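Local atomic coordinates of member of DUF4221 family (Bacteroides vulgatus, PDB entry 3S9J), a protein that is of unknown function but folds as a six-bladed beta-propeller and is probably a lipoprotein in its natural form. Residues A[100-105]-A[113-118]; A[128-133]-A[143-148]; A[134-139]-A[201-206]; A[165-170]-A[212-217]. One frame throughout, in Å; residues are numbered along the deposited sequence.

Contact 1 lies toward the surface and works within one blade of the propeller, through hairpin backbone bonds, polar side chains and waters. The other three are buried and join successive parts of the ring, so that the four together illustrate the two tasks of such a fold: holding strands together within a blade and blades together side by side. Contacts 2 and 3 share the chain 128-139 that leads from one blade to the next: the first is apolar with two bridging waters, the second, near the centre of the chain, mixes buried hydrogen bonds with aromatic stacking. Contact 4 joins the sheets entered by contacts 2 and 3 and uses carbon, sulfur and selenium alone.

Contact 1. Residues A[100-105]-A[113-118]; sequences ISRLSS and IRNYNF
Ser104 and Asn115 face each other as a non-hydrogen-bonded pair of an antiparallel hairpin, and here the side chains supply the link that the backbone does not. Ser104 OG donates to Asn115 OD1 at 2.7 Å, lying in the plane of the amide carbonyl. A water donates a hydrogen bond to the same OD1 and accepts one from Arg102 NH1, so that one amide oxygen gathers in both the serine and, at one remove, the guanidinium. The arginine runs past the amide, its CD 3.5 Å from Asn115 OD1, and the bend at chi3 (-65°) turns NE out of the extended line of the chain. Asn115 ND2 lies over a face of the guanidinium, with the two planes 33° apart.

The opposite face of the sheet, with Leu103, Ser105 and Tyr116, mixes apolar and polar groups. Leu103, modelled in two conformers, packs tentatively on the Tyr116 ring through CD2. A second water ties Ser105 OG to Tyr116 OH, whose strongest partner is Leu172 O. Behind these side chains the Leu103 and Tyr116 backbones bond both ways, Tyr116 N reaching Leu103 O at 2.7 Å. Phe118 N closes one end on Ser101 O at 2.8 Å, while at the other Ile113 and Arg114 form a classic beta bulge opposite Ser105.

Strand 102-106 is flanked on its other side by strand 93-97, where Ser101 and Arg102 make a G1 bulge facing Gln97. Strand 112-117 is the outermost of this four-stranded blade, and Gln170 of strand 165-171, in the next blade, packs against Leu103, Tyr116 and Phe118 and bonds to Asn117 O.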
# COMPACT_ATOMS: atom_id res chain seq x y z
N ILE A 100 9.13 17.73 -3.15
CA ILE A 100 10.29 18.50 -2.76
C ILE A 100 11.49 17.60 -2.34
O ILE A 100 12.43 18.09 -1.72
CB ILE A 100 9.97 19.55 -1.63
CG1 ILE A 100 9.44 18.87 -0.36
CG2 ILE A 100 8.99 20.65 -2.14
CD1 ILE A 100 9.49 19.79 0.86
N SER A 101 11.44 16.33 -2.71
CA SER A 101 12.52 15.38 -2.44
C SER A 101 12.90 15.33 -0.96
O SER A 101 14.09 15.36 -0.61
CB SER A 101 13.73 15.75 -3.32
OG SER A 101 13.42 15.44 -4.69
N ARG A 102 11.91 15.27 -0.07
CA ARG A 102 12.18 15.37 1.36
C ARG A 102 11.42 14.31 2.13
O ARG A 102 10.23 14.07 1.87
CB ARG A 102 11.80 16.76 1.89
CG ARG A 102 12.07 17.00 3.37
CD ARG A 102 11.63 18.39 3.83
NE ARG A 102 12.41 19.43 3.19
CZ ARG A 102 12.15 20.74 3.21
NH1 ARG A 102 11.13 21.26 3.88
NH2 ARG A 102 12.96 21.56 2.55
N LEU A 103 12.12 13.67 3.07
CA LEU A 103 11.52 12.88 4.12
C LEU A 103 11.61 13.70 5.42
O LEU A 103 12.61 14.38 5.64
CB LEU A 103 12.29 11.57 4.26
CG LEU A 103 11.93 10.57 5.34
CD1 LEU A 103 10.70 9.81 4.94
CD2 LEU A 103 13.11 9.64 5.50
N SER A 104 10.59 13.64 6.28
CA SER A 104 10.65 14.37 7.55
C SER A 104 10.15 13.51 8.71
O SER A 104 9.26 12.68 8.53
CB SER A 104 9.82 15.66 7.51
OG SER A 104 10.20 16.55 6.48
N SER A 105 10.73 13.69 9.89
CA SER A 105 10.21 13.09 11.10
C SER A 105 9.50 14.16 11.90
O SER A 105 9.94 15.32 11.95
CB SER A 105 11.28 12.41 11.93
OG SER A 105 12.33 13.33 12.19
N ILE A 113 11.08 17.15 13.84
CA ILE A 113 12.28 16.64 14.49
C ILE A 113 13.44 16.83 13.52
O ILE A 113 14.39 17.56 13.84
CB ILE A 113 12.09 15.19 14.93
CG1 ILE A 113 10.93 15.08 15.94
CG2 ILE A 113 13.41 14.59 15.51
CD1 ILE A 113 10.47 13.64 16.28
N ARG A 114 13.36 16.23 12.33
CA ARG A 114 14.35 16.47 11.29
C ARG A 114 13.78 16.41 9.90
O ARG A 114 12.85 15.68 9.63
CB ARG A 114 15.45 15.44 11.40
CG ARG A 114 16.33 15.71 12.57
CD ARG A 114 17.58 14.92 12.50
NE ARG A 114 18.25 15.02 11.21
CZ ARG A 114 19.34 14.33 10.93
NH1 ARG A 114 19.80 13.50 11.85
NH2 ARG A 114 19.93 14.43 9.74
N ASN A 115 14.36 17.22 9.00
CA ASN A 115 14.11 17.12 7.56
C ASN A 115 15.29 16.40 6.92
O ASN A 115 16.44 16.64 7.31
CB ASN A 115 14.01 18.50 6.93
CG ASN A 115 12.75 19.23 7.30
OD1 ASN A 115 11.65 18.66 7.30
ND2 ASN A 115 12.89 20.52 7.56
N TYR A 116 15.03 15.52 5.97
CA TYR A 116 16.05 14.84 5.20
C TYR A 116 15.83 15.07 3.71
O TYR A 116 14.75 14.82 3.20
CB TYR A 116 16.01 13.34 5.41
CG TYR A 116 16.04 12.87 6.84
CD1 TYR A 116 14.86 12.70 7.55
CD2 TYR A 116 17.24 12.53 7.47
CE1 TYR A 116 14.85 12.25 8.86
CE2 TYR A 116 17.24 12.06 8.78
CZ TYR A 116 16.05 11.92 9.48
OH TYR A 116 16.03 11.45 10.76
N ASN A 117 16.88 15.45 3.00
CA ASN A 117 16.86 15.42 1.54
C ASN A 117 17.00 13.99 1.07
O ASN A 117 17.87 13.25 1.54
CB ASN A 117 18.00 16.29 0.99
CG ASN A 117 18.08 16.29 -0.52
OD1 ASN A 117 17.15 16.76 -1.19
ND2 ASN A 117 19.18 15.76 -1.08
N PHE A 118 16.13 13.56 0.16
CA PHE A 118 16.19 12.17 -0.34
C PHE A 118 16.24 12.24 -1.86
O PHE A 118 15.25 12.56 -2.54
CB PHE A 118 15.01 11.31 0.16
CG PHE A 118 15.19 9.79 0.02
CD1 PHE A 118 15.59 9.18 -1.17
CD2 PHE A 118 14.84 8.94 1.07
CE1 PHE A 118 15.69 7.80 -1.28
CE2 PHE A 118 14.93 7.56 0.97
CZ PHE A 118 15.37 6.98 -0.21
O HOH W 1 15.08 18.24 -0.56
O HOH W 2 13.78 12.87 -4.82
O HOH W 3 9.58 19.95 5.84
O HOH W 4 14.46 11.80 12.90

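Contact 2. Residues A[128-133]-A[143-148]; sequences LSFGSY and SCIFLR
Leu147 turns one methyl to the rim of the Phe130 ring and the other to the backbone beside it. The leucine is modelled in two conformers, so the approach of either methyl is doubtful in its detail. In the conformer given, CD2 lies near the ring plane, 3.4 Å from Phe130 CD2, and CD1 lies 3.7 Å from Ser129 O. The side chains of Leu147 and Phe130 are set obliquely. Ile145, two residues earlier on the same strand, meets the ring differently: its side chain stands at about a right angle to that of Phe130, and its CD1 comes to 3.8 Å from Phe130 CE2. The CB of Phe130 points toward the strand, as do those of Ile145 and Leu147 toward the loop.

No direct hydrogen bond crosses, but two waters couple the backbones. One donates to Ser129 O at 2.7 Å and accepts from Arg148 N; the other accepts from Ser129 N and donates to Arg148 O.

Segment 128-133 belongs to the connection between two blades, and the side-chain packing and the two waters join it to the next one. Strand 144-148 there runs between strands 139-141 and 165-171, while Phe130 and Ile145 also touch Ala96 and Leu94 of strand 93-97 in the preceding blade.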
# COMPACT_ATOMS: atom_id res chain seq x y z
N LEU A 128 9.43 9.48 -3.93
CA LEU A 128 9.42 9.13 -2.50
C LEU A 128 7.99 8.89 -2.08
O LEU A 128 7.17 9.82 -2.11
CB LEU A 128 9.93 10.29 -1.65
CG LEU A 128 11.32 10.75 -1.94
CD1 LEU A 128 11.65 11.91 -1.01
CD2 LEU A 128 12.26 9.56 -1.77
N SER A 129 7.68 7.66 -1.68
CA SER A 129 6.34 7.38 -1.23
C SER A 129 6.28 6.18 -0.32
O SER A 129 7.13 5.28 -0.38
CB SER A 129 5.41 7.13 -2.44
OG SER A 129 4.06 6.92 -2.01
N PHE A 130 5.29 6.23 0.55
CA PHE A 130 4.78 5.08 1.28
C PHE A 130 3.31 5.39 1.56
O PHE A 130 2.88 6.56 1.52
CB PHE A 130 5.60 4.71 2.54
CG PHE A 130 6.12 5.88 3.34
CD1 PHE A 130 5.31 6.56 4.22
CD2 PHE A 130 7.47 6.22 3.28
CE1 PHE A 130 5.83 7.63 4.96
CE2 PHE A 130 7.98 7.28 4.02
CZ PHE A 130 7.16 7.97 4.87
N GLY A 131 2.53 4.35 1.80
CA GLY A 131 1.08 4.52 1.92
C GLY A 131 0.36 3.20 1.86
O GLY A 131 0.99 2.13 1.89
N SER A 132 -0.97 3.29 1.72
CA SER A 132 -1.83 2.13 1.84
C SER A 132 -2.71 1.94 0.62
O SER A 132 -3.34 0.91 0.50
CB SER A 132 -2.72 2.27 3.10
OG SER A 132 -3.30 3.58 3.13
N TYR A 133 -2.76 2.92 -0.28
CA TYR A 133 -3.75 2.87 -1.39
C TYR A 133 -3.46 1.61 -2.21
O TYR A 133 -4.38 0.89 -2.58
CB TYR A 133 -3.63 4.14 -2.22
CG TYR A 133 -4.84 4.49 -3.05
CD1 TYR A 133 -6.06 4.78 -2.43
CD2 TYR A 133 -4.73 4.65 -4.42
CE1 TYR A 133 -7.18 5.18 -3.18
CE2 TYR A 133 -5.86 5.05 -5.18
CZ TYR A 133 -7.06 5.31 -4.55
OH TYR A 133 -8.18 5.70 -5.29
N SER A 143 17.75 1.41 12.13
CA SER A 143 17.57 2.87 12.06
C SER A 143 17.69 3.49 10.65
O SER A 143 18.04 4.67 10.51
CB SER A 143 18.53 3.54 13.06
OG SER A 143 18.15 3.17 14.39
N CYS A 144 17.35 2.71 9.63
CA CYS A 144 17.19 3.20 8.27
C CYS A 144 15.77 2.89 7.80
O CYS A 144 15.24 1.82 8.09
CB CYS A 144 18.16 2.50 7.31
SG CYS A 144 19.91 2.77 7.75
N ILE A 145 15.21 3.82 7.04
CA ILE A 145 13.89 3.63 6.44
C ILE A 145 14.08 3.14 5.00
O ILE A 145 14.86 3.72 4.26
CB ILE A 145 13.05 4.90 6.48
CG1 ILE A 145 11.63 4.55 5.97
CG2 ILE A 145 13.70 6.05 5.72
CD1 ILE A 145 10.65 5.64 6.13
N PHE A 146 13.36 2.09 4.65
CA PHE A 146 13.42 1.42 3.35
C PHE A 146 12.16 1.71 2.60
O PHE A 146 11.06 1.58 3.16
CB PHE A 146 13.52 -0.07 3.55
CG PHE A 146 14.85 -0.52 4.05
CD1 PHE A 146 15.25 -0.27 5.37
CD2 PHE A 146 15.72 -1.23 3.21
CE1 PHE A 146 16.47 -0.71 5.83
CE2 PHE A 146 16.96 -1.66 3.69
CZ PHE A 146 17.32 -1.40 4.98
N LEU A 147 12.32 2.09 1.35
CA LEU A 147 11.27 2.61 0.46
C LEU A 147 11.37 1.93 -0.92
O LEU A 147 12.47 1.71 -1.39
CB LEU A 147 11.48 4.11 0.17
CG LEU A 147 11.21 5.21 1.21
CD1 LEU A 147 10.52 6.38 0.54
CD2 LEU A 147 10.38 4.74 2.35
N ARG A 148 10.24 1.77 -1.60
CA ARG A 148 10.25 1.35 -2.99
C ARG A 148 10.95 2.37 -3.85
O ARG A 148 10.85 3.58 -3.61
CB ARG A 148 8.80 1.17 -3.48
CG ARG A 148 8.60 1.03 -4.95
CD ARG A 148 7.15 0.63 -5.26
NE ARG A 148 6.87 0.74 -6.68
CZ ARG A 148 6.46 1.84 -7.32
NH1 ARG A 148 6.28 2.99 -6.68
NH2 ARG A 148 6.26 1.77 -8.64
O HOH W 5 7.41 2.58 -0.66
O HOH W 6 9.32 5.83 -3.12

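Contact 3. Residues A[134-139]-A[201-206]; sequences YNAPAF and FSYDYN. With FMT (formic acid), chain H.
Asn135 O is gripped by two donors from consecutive residues. Ser202 OG reaches it at 2.7 Å, in the carbonyl plane and on a lone pair; Tyr203 N comes to 3.1 Å, tilted 23° from that plane. Ser202 OG also bonds to Ile270 N, which helps fix its rotation. The next bond is weak: Asn135 ND2 to Asp204 OD2, two groups whose chief outside partners are Ile270 O and Tyr272 N.

Tyr203 carries much of the remaining contact. Its chi1 (65°) sets CG between the backbone N and the carbonyl carbon, and one face of the ring receives Ala136 CA and Pro137 CD in CH-pi contacts. Pro137 CD stands 4.1 Å from the ring centroid. Beyond the ring, Tyr203 OH accepts from Ala138 N at 2.9 Å. An alanine in place of Tyr203 would probably leave Ala138 N without this acceptor and open a gap beside Ala136 and Pro137.

Farther along, Phe139 and Tyr205 form an offset stack, with centroids 4.2 Å apart and planes only 3° from parallel. The phenol end of Tyr205 donates to O1 of a formic acid, probably from the crystallisation liquor, at 2.7 Å; Ser210 OG binds the same molecule.

The contact lies close to the centre of the propeller. The chain here enters strand 139-141 at the edge of one blade and meets strand 201-206, the first of the next, which pairs on its other side with strand 211-216. Through Ile270 and Tyr272, strand 266-273 of the following blade joins the same network.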
# COMPACT_ATOMS: atom_id res chain seq x y z
N TYR A 134 -2.17 1.34 -2.42
CA TYR A 134 -1.67 -0.05 -2.47
C TYR A 134 -0.75 -0.19 -1.26
O TYR A 134 -0.05 0.74 -0.89
CB TYR A 134 -0.96 -0.38 -3.78
CG TYR A 134 0.25 0.49 -4.08
CD1 TYR A 134 0.11 1.72 -4.70
CD2 TYR A 134 1.53 0.06 -3.77
CE1 TYR A 134 1.23 2.54 -4.98
CE2 TYR A 134 2.63 0.85 -4.06
CZ TYR A 134 2.49 2.07 -4.64
OH TYR A 134 3.64 2.80 -4.88
N ASN A 135 -0.73 -1.36 -0.66
CA ASN A 135 0.04 -1.52 0.55
C ASN A 135 1.54 -1.33 0.23
O ASN A 135 2.15 -2.11 -0.51
CB ASN A 135 -0.22 -2.87 1.20
CG ASN A 135 0.29 -2.92 2.64
OD1 ASN A 135 0.26 -1.90 3.33
ND2 ASN A 135 0.77 -4.09 3.07
N ALA A 136 2.11 -0.28 0.81
CA ALA A 136 3.52 0.08 0.63
C ALA A 136 3.99 0.79 1.92
O ALA A 136 4.15 1.99 1.95
CB ALA A 136 3.67 0.98 -0.55
N PRO A 137 4.15 0.03 2.99
CA PRO A 137 4.22 0.63 4.32
C PRO A 137 5.57 1.22 4.69
O PRO A 137 5.67 1.85 5.75
CB PRO A 137 3.94 -0.56 5.25
CG PRO A 137 4.45 -1.74 4.47
CD PRO A 137 4.04 -1.44 3.07
N ALA A 138 6.57 0.99 3.85
CA ALA A 138 7.99 1.16 4.20
C ALA A 138 8.29 0.25 5.37
O ALA A 138 7.41 -0.42 5.92
CB ALA A 138 8.34 2.60 4.49
N PHE A 139 9.56 0.21 5.78
CA PHE A 139 9.94 -0.51 6.96
C PHE A 139 11.26 0.07 7.49
O PHE A 139 11.98 0.80 6.77
CB PHE A 139 10.01 -2.03 6.74
CG PHE A 139 11.01 -2.48 5.68
CD1 PHE A 139 10.64 -2.54 4.35
CD2 PHE A 139 12.30 -2.85 6.03
CE1 PHE A 139 11.55 -2.95 3.37
CE2 PHE A 139 13.23 -3.27 5.05
CZ PHE A 139 12.83 -3.33 3.73
N PHE A 201 4.33 -2.80 -7.77
CA PHE A 201 4.23 -3.86 -6.79
C PHE A 201 3.81 -3.34 -5.44
O PHE A 201 4.03 -2.17 -5.13
CB PHE A 201 5.54 -4.65 -6.63
CG PHE A 201 6.71 -3.87 -6.07
CD1 PHE A 201 7.55 -3.15 -6.90
CD2 PHE A 201 7.00 -3.92 -4.71
CE1 PHE A 201 8.66 -2.48 -6.40
CE2 PHE A 201 8.11 -3.25 -4.20
CZ PHE A 201 8.92 -2.52 -5.03
N SER A 202 3.20 -4.21 -4.66
CA SER A 202 2.89 -3.98 -3.26
C SER A 202 3.88 -4.78 -2.44
O SER A 202 4.48 -5.75 -2.92
CB SER A 202 1.44 -4.40 -2.98
OG SER A 202 1.08 -4.36 -1.59
N TYR A 203 4.09 -4.39 -1.19
CA TYR A 203 5.02 -5.15 -0.34
C TYR A 203 4.57 -4.99 1.10
O TYR A 203 3.82 -4.08 1.45
CB TYR A 203 6.48 -4.69 -0.53
CG TYR A 203 6.76 -3.27 -0.10
CD1 TYR A 203 6.56 -2.22 -0.96
CD2 TYR A 203 7.22 -2.99 1.18
CE1 TYR A 203 6.78 -0.90 -0.59
CE2 TYR A 203 7.45 -1.70 1.58
CZ TYR A 203 7.22 -0.64 0.71
OH TYR A 203 7.44 0.65 1.10
N ASP A 204 5.05 -5.89 1.94
CA ASP A 204 4.90 -5.75 3.36
C ASP A 204 6.12 -6.34 4.04
O ASP A 204 6.89 -7.08 3.42
CB ASP A 204 3.61 -6.41 3.86
CG ASP A 204 3.00 -5.71 5.09
OD1 ASP A 204 3.71 -4.91 5.77
OD2 ASP A 204 1.80 -5.94 5.35
N TYR A 205 6.29 -5.99 5.31
CA TYR A 205 7.46 -6.41 6.07
C TYR A 205 7.01 -7.09 7.35
O TYR A 205 6.25 -6.53 8.11
CB TYR A 205 8.39 -5.24 6.37
CG TYR A 205 9.77 -5.69 6.84
CD1 TYR A 205 10.72 -6.11 5.92
CD2 TYR A 205 10.13 -5.69 8.19
CE1 TYR A 205 11.96 -6.52 6.32
CE2 TYR A 205 11.38 -6.11 8.59
CZ TYR A 205 12.30 -6.51 7.65
OH TYR A 205 13.56 -6.90 8.03
N ASN A 206 7.51 -8.29 7.57
CA ASN A 206 7.18 -9.15 8.70
C ASN A 206 8.33 -9.00 9.69
O ASN A 206 9.43 -9.51 9.45
CB ASN A 206 7.04 -10.58 8.15
CG ASN A 206 7.01 -11.67 9.22
OD1 ASN A 206 7.37 -11.46 10.37
ND2 ASN A 206 6.58 -12.86 8.81
C FMT H . 14.46 -5.51 11.46
O1 FMT H . 14.06 -6.29 10.59
O2 FMT H . 13.77 -4.64 12.00

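Contact 4. Residues A[165-170]-A[212-217]; sequences HMFASQ and LVCGFF
Leu212 opens the contact tip to tip with Phe167, its CD2 lying 3.8 Å from Phe167 CE2. Both delta methyls come within touching range of the far end of the phenylalanine.

Two residues on, Cys214 points to the same side of its strand. Its SG approaches Phe167 in the plane of the ring, 4.9 Å from the centroid and 3.7 Å from CE2, which makes a sulfur-aromatic contact at the edge. The same SG has Met166 CE at 3.9 Å, so the thiol is shared by two consecutive residues of segment 165-170. Tyr203 also meets the Phe167 ring, edge-to-face. An alanine in place of Phe167 would probably leave Cys214 SG and the Leu212 methyls facing a gap, and Tyr203 without this edge-to-face partner.

Phe216 ends the series, reaching tip to tip toward Met166, which is modelled as selenomethionine. The bend at chi3 (66°) brings the terminal methyl round, and Met166 CE settles 3.6 Å from Phe216 CZ. The selenium lies at the ring edge, 5.0 Å from the centroid, in a Met-aromatic contact.

Strands 165-171 and 211-216 belong to neighbouring blades, and every residue that touches across them is buried. With no hydrogen bond between the two segments, the blades are held here by close fit and dispersion, with the polarisable sulfur and selenium set against ring edges, where the slightly positive C-H groups would probably favour them.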
# COMPACT_ATOMS: atom_id res chain seq x y z
N HIS A 165 17.25 -1.19 -9.06
CA HIS A 165 16.96 -1.51 -7.68
C HIS A 165 15.47 -1.30 -7.36
O HIS A 165 14.90 -0.26 -7.70
CB HIS A 165 17.76 -0.62 -6.73
CG HIS A 165 19.24 -0.76 -6.88
ND1 HIS A 165 19.99 0.04 -7.72
CD2 HIS A 165 20.11 -1.60 -6.29
CE1 HIS A 165 21.26 -0.30 -7.64
NE2 HIS A 165 21.37 -1.30 -6.77
N MSE A 166 14.90 -2.25 -6.63
CA MSE A 166 13.55 -2.15 -6.13
C MSE A 166 13.40 -1.30 -4.86
O MSE A 166 12.31 -0.84 -4.59
CB MSE A 166 12.96 -3.53 -5.86
CG MSE A 166 12.55 -4.30 -7.16
SE MSE A 166 11.99 -6.10 -6.78
CE MSE A 166 10.45 -5.66 -5.82
N PHE A 167 14.47 -1.19 -4.06
CA PHE A 167 14.43 -0.46 -2.81
C PHE A 167 15.68 0.37 -2.59
O PHE A 167 16.75 0.06 -3.13
CB PHE A 167 14.33 -1.45 -1.65
CG PHE A 167 12.99 -2.12 -1.56
CD1 PHE A 167 11.96 -1.55 -0.83
CD2 PHE A 167 12.75 -3.32 -2.22
CE1 PHE A 167 10.72 -2.17 -0.74
CE2 PHE A 167 11.51 -3.93 -2.15
CZ PHE A 167 10.51 -3.35 -1.41
N ALA A 168 15.53 1.42 -1.81
CA ALA A 168 16.62 2.21 -1.29
C ALA A 168 16.31 2.48 0.17
O ALA A 168 15.15 2.41 0.57
CB ALA A 168 16.79 3.50 -2.03
N SER A 169 17.35 2.76 0.96
CA SER A 169 17.14 3.11 2.37
C SER A 169 17.80 4.44 2.66
O SER A 169 18.71 4.84 1.96
CB SER A 169 17.69 2.04 3.30
OG SER A 169 19.12 2.03 3.28
N GLN A 170 17.29 5.12 3.67
CA GLN A 170 17.91 6.33 4.17
C GLN A 170 18.17 6.21 5.65
O GLN A 170 17.29 5.84 6.43
CB GLN A 170 17.02 7.55 3.87
CG GLN A 170 17.68 8.85 4.31
CD GLN A 170 17.04 10.06 3.73
OE1 GLN A 170 15.80 10.18 3.72
NE2 GLN A 170 17.87 10.97 3.25
N LEU A 212 10.78 -9.65 4.08
CA LEU A 212 10.16 -8.77 3.11
C LEU A 212 9.46 -9.63 2.08
O LEU A 212 10.04 -10.58 1.57
CB LEU A 212 11.22 -7.95 2.41
CG LEU A 212 10.79 -7.04 1.26
CD1 LEU A 212 9.82 -5.95 1.74
CD2 LEU A 212 12.05 -6.41 0.62
N VAL A 213 8.23 -9.25 1.75
CA VAL A 213 7.42 -9.97 0.75
C VAL A 213 6.92 -8.91 -0.24
O VAL A 213 6.38 -7.89 0.18
CB VAL A 213 6.23 -10.70 1.40
CG1 VAL A 213 5.43 -11.50 0.32
CG2 VAL A 213 6.73 -11.60 2.57
N CYS A 214 7.16 -9.13 -1.54
CA CYS A 214 6.76 -8.23 -2.62
C CYS A 214 5.90 -8.98 -3.62
O CYS A 214 6.23 -10.10 -4.03
CB CYS A 214 7.95 -7.67 -3.36
SG CYS A 214 9.13 -6.80 -2.29
N GLY A 215 4.79 -8.34 -4.01
CA GLY A 215 3.85 -8.89 -4.98
C GLY A 215 3.65 -7.92 -6.14
O GLY A 215 2.95 -6.92 -6.01
N PHE A 216 4.29 -8.22 -7.27
CA PHE A 216 4.09 -7.46 -8.50
C PHE A 216 2.65 -7.64 -8.94
O PHE A 216 2.12 -8.74 -8.93
CB PHE A 216 5.07 -7.89 -9.63
CG PHE A 216 6.43 -7.29 -9.47
CD1 PHE A 216 6.71 -6.04 -10.00
CD2 PHE A 216 7.39 -7.94 -8.73
CE1 PHE A 216 7.94 -5.46 -9.81
CE2 PHE A 216 8.61 -7.37 -8.50
CZ PHE A 216 8.91 -6.14 -9.06
N PHE A 217 2.00 -6.53 -9.25
CA PHE A 217 0.60 -6.55 -9.64
C PHE A 217 0.36 -7.49 -10.83
O PHE A 217 -0.67 -8.17 -10.89
CB PHE A 217 0.10 -5.15 -9.99
CG PHE A 217 0.29 -4.12 -8.88
CD1 PHE A 217 0.14 -4.46 -7.54
CD2 PHE A 217 0.59 -2.80 -9.20
CE1 PHE A 217 0.29 -3.47 -6.53
CE2 PHE A 217 0.76 -1.84 -8.20
CZ PHE A 217 0.59 -2.18 -6.88